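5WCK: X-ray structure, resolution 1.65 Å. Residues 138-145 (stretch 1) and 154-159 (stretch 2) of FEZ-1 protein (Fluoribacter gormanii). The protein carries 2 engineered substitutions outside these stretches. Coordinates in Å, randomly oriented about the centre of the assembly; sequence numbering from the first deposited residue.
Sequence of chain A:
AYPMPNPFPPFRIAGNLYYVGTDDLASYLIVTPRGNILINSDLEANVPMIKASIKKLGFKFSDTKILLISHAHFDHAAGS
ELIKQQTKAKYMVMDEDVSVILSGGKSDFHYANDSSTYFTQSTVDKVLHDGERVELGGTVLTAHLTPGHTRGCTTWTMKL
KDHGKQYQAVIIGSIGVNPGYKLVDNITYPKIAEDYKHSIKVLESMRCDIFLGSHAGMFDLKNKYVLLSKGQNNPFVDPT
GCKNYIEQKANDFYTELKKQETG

Stretch 1 138-145: GTVLTAHL
Stretch 2 154-159: TTWTMK

A side-chain hydrogen bond runs diagonally across this antiparallel pair: His-144 NE2 lies 2.9 Å from Thr-157 OG1, although His-144 is in register with Thr-155. The His-144 rotamer (chi1 m, chi2 -95°) carries the ring along the sheet, and Thr-157 (chi1 p) meets its edge near the ring plane; the angle is 142°, and either atom could be the donor.

Strands 139-145 and 154-159 run at 150° between their N-to-C directions, both with extended phi/psi (Ala-143 -90/117, Trp-156 -96/133). Register is fixed by two hydrogen-bonded pairs. Thr-142 N to Thr-157 O is 2.8 Å and Thr-157 N to Thr-142 O 3.0 Å; His-144 N to Thr-155 O and Thr-155 N to His-144 O are each 2.9 Å. Between them Ala-143 faces Trp-156 without backbone hydrogen bonds, CA to CA 5.0 Å.

On the face bearing Ala-143 and Trp-156, the indole (chi1 m, chi2 104°) lies against the methyl: Ala-143 CB is 4.0 Å from the six-membered-ring centroid of Trp-156, 28° off the normal, a CH-pi contact.

Beyond the ladder, Leu-141 CD1 packs 3.9 Å from Met-158 CE. Val-140 O and Lys-159 N, 4.7 Å apart, are too distant for a direct hydrogen bond, and a water bridges them: the water O is 2.7 Å from Val-140 O, to which it donates, and 2.8 Å from Lys-159 N, from which it accepts.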

# COMPACT_ATOMS: atom_id res chain seq x y z
N GLY A 138 -17.89 -10.89 -4.01
CA GLY A 138 -18.76 -9.74 -3.81
C GLY A 138 -18.06 -8.51 -3.24
O GLY A 138 -18.65 -7.43 -3.20
N THR A 139 -16.83 -8.68 -2.73
CA THR A 139 -16.06 -7.54 -2.28
C THR A 139 -15.41 -6.85 -3.49
O THR A 139 -14.89 -7.54 -4.37
CB THR A 139 -15.03 -7.97 -1.22
OG1 THR A 139 -15.78 -8.34 -0.07
CG2 THR A 139 -14.07 -6.85 -0.89
N VAL A 140 -15.43 -5.51 -3.51
CA VAL A 140 -14.94 -4.73 -4.66
C VAL A 140 -13.89 -3.73 -4.16
O VAL A 140 -14.25 -2.81 -3.39
CB VAL A 140 -16.08 -3.98 -5.37
CG1 VAL A 140 -15.55 -3.16 -6.54
CG2 VAL A 140 -17.18 -4.94 -5.82
N LEU A 141 -12.64 -3.89 -4.61
CA LEU A 141 -11.55 -2.94 -4.36
C LEU A 141 -11.35 -2.15 -5.65
O LEU A 141 -11.52 -2.71 -6.75
CB LEU A 141 -10.25 -3.66 -4.00
CG LEU A 141 -10.06 -4.02 -2.53
CD1 LEU A 141 -11.22 -4.84 -2.01
CD2 LEU A 141 -8.76 -4.79 -2.32
N THR A 142 -10.97 -0.88 -5.54
CA THR A 142 -10.68 -0.06 -6.70
C THR A 142 -9.23 0.43 -6.64
O THR A 142 -8.78 0.94 -5.58
CB THR A 142 -11.63 1.13 -6.85
OG1 THR A 142 -13.00 0.68 -6.99
CG2 THR A 142 -11.28 1.95 -8.07
N ALA A 143 -8.51 0.25 -7.75
CA ALA A 143 -7.13 0.69 -7.90
C ALA A 143 -7.10 2.12 -8.44
O ALA A 143 -7.59 2.38 -9.54
CB ALA A 143 -6.39 -0.23 -8.83
N HIS A 144 -6.57 3.05 -7.66
CA HIS A 144 -6.40 4.43 -8.10
C HIS A 144 -4.92 4.69 -8.35
O HIS A 144 -4.11 4.52 -7.45
CB HIS A 144 -6.95 5.44 -7.10
CG HIS A 144 -8.38 5.24 -6.77
ND1 HIS A 144 -9.40 5.91 -7.42
CD2 HIS A 144 -8.97 4.41 -5.89
CE1 HIS A 144 -10.55 5.54 -6.89
NE2 HIS A 144 -10.32 4.62 -5.96
N LEU A 145 -4.60 5.10 -9.57
CA LEU A 145 -3.24 5.49 -9.88
C LEU A 145 -2.95 6.84 -9.22
O LEU A 145 -3.56 7.87 -9.59
CB LEU A 145 -3.06 5.53 -11.40
CG LEU A 145 -1.68 5.91 -11.92
CD1 LEU A 145 -0.60 4.99 -11.42
CD2 LEU A 145 -1.69 5.94 -13.44
N THR A 154 -0.24 2.81 -6.27
CA THR A 154 -1.67 2.51 -6.24
C THR A 154 -2.21 2.84 -4.86
O THR A 154 -1.72 2.34 -3.87
CB THR A 154 -1.95 1.04 -6.61
OG1 THR A 154 -1.35 0.80 -7.89
CG2 THR A 154 -3.43 0.71 -6.64
N THR A 155 -3.27 3.65 -4.84
CA THR A 155 -4.08 3.88 -3.66
C THR A 155 -5.33 3.01 -3.80
O THR A 155 -6.09 3.15 -4.76
CB THR A 155 -4.41 5.36 -3.53
OG1 THR A 155 -3.20 6.05 -3.19
CG2 THR A 155 -5.44 5.62 -2.44
N TRP A 156 -5.52 2.10 -2.86
CA TRP A 156 -6.59 1.11 -2.90
C TRP A 156 -7.78 1.62 -2.10
O TRP A 156 -7.59 2.06 -0.98
CB TRP A 156 -6.09 -0.24 -2.37
CG TRP A 156 -5.17 -0.99 -3.29
CD1 TRP A 156 -3.81 -1.12 -3.23
CD2 TRP A 156 -5.59 -1.68 -4.47
NE1 TRP A 156 -3.35 -1.85 -4.31
CE2 TRP A 156 -4.43 -2.23 -5.07
CE3 TRP A 156 -6.84 -1.91 -5.05
CZ2 TRP A 156 -4.52 -2.97 -6.24
CZ3 TRP A 156 -6.91 -2.66 -6.19
CH2 TRP A 156 -5.76 -3.16 -6.79
N THR A 157 -8.99 1.53 -2.66
CA THR A 157 -10.18 1.92 -1.92
C THR A 157 -11.21 0.80 -1.92
O THR A 157 -11.28 -0.03 -2.84
CB THR A 157 -10.76 3.24 -2.45
OG1 THR A 157 -11.24 3.02 -3.78
CG2 THR A 157 -9.77 4.38 -2.40
N MET A 158 -12.01 0.78 -0.85
CA MET A 158 -13.16 -0.10 -0.77
C MET A 158 -14.17 0.50 0.20
O MET A 158 -13.81 1.31 1.04
CB MET A 158 -12.80 -1.51 -0.33
CG MET A 158 -12.20 -1.56 1.04
SD MET A 158 -11.48 -3.15 1.54
CE MET A 158 -12.92 -4.20 1.41
N LYS A 159 -15.43 0.09 0.06
CA LYS A 159 -16.50 0.51 0.98
C LYS A 159 -16.74 -0.62 1.99
O LYS A 159 -16.81 -1.79 1.60
CB LYS A 159 -17.76 0.86 0.19
CG LYS A 159 -18.73 1.79 0.91
CD LYS A 159 -19.68 2.43 -0.09
CE LYS A 159 -20.81 3.22 0.51
NZ LYS A 159 -22.02 3.20 -0.36
O HOH W 1 -16.21 -1.80 -1.92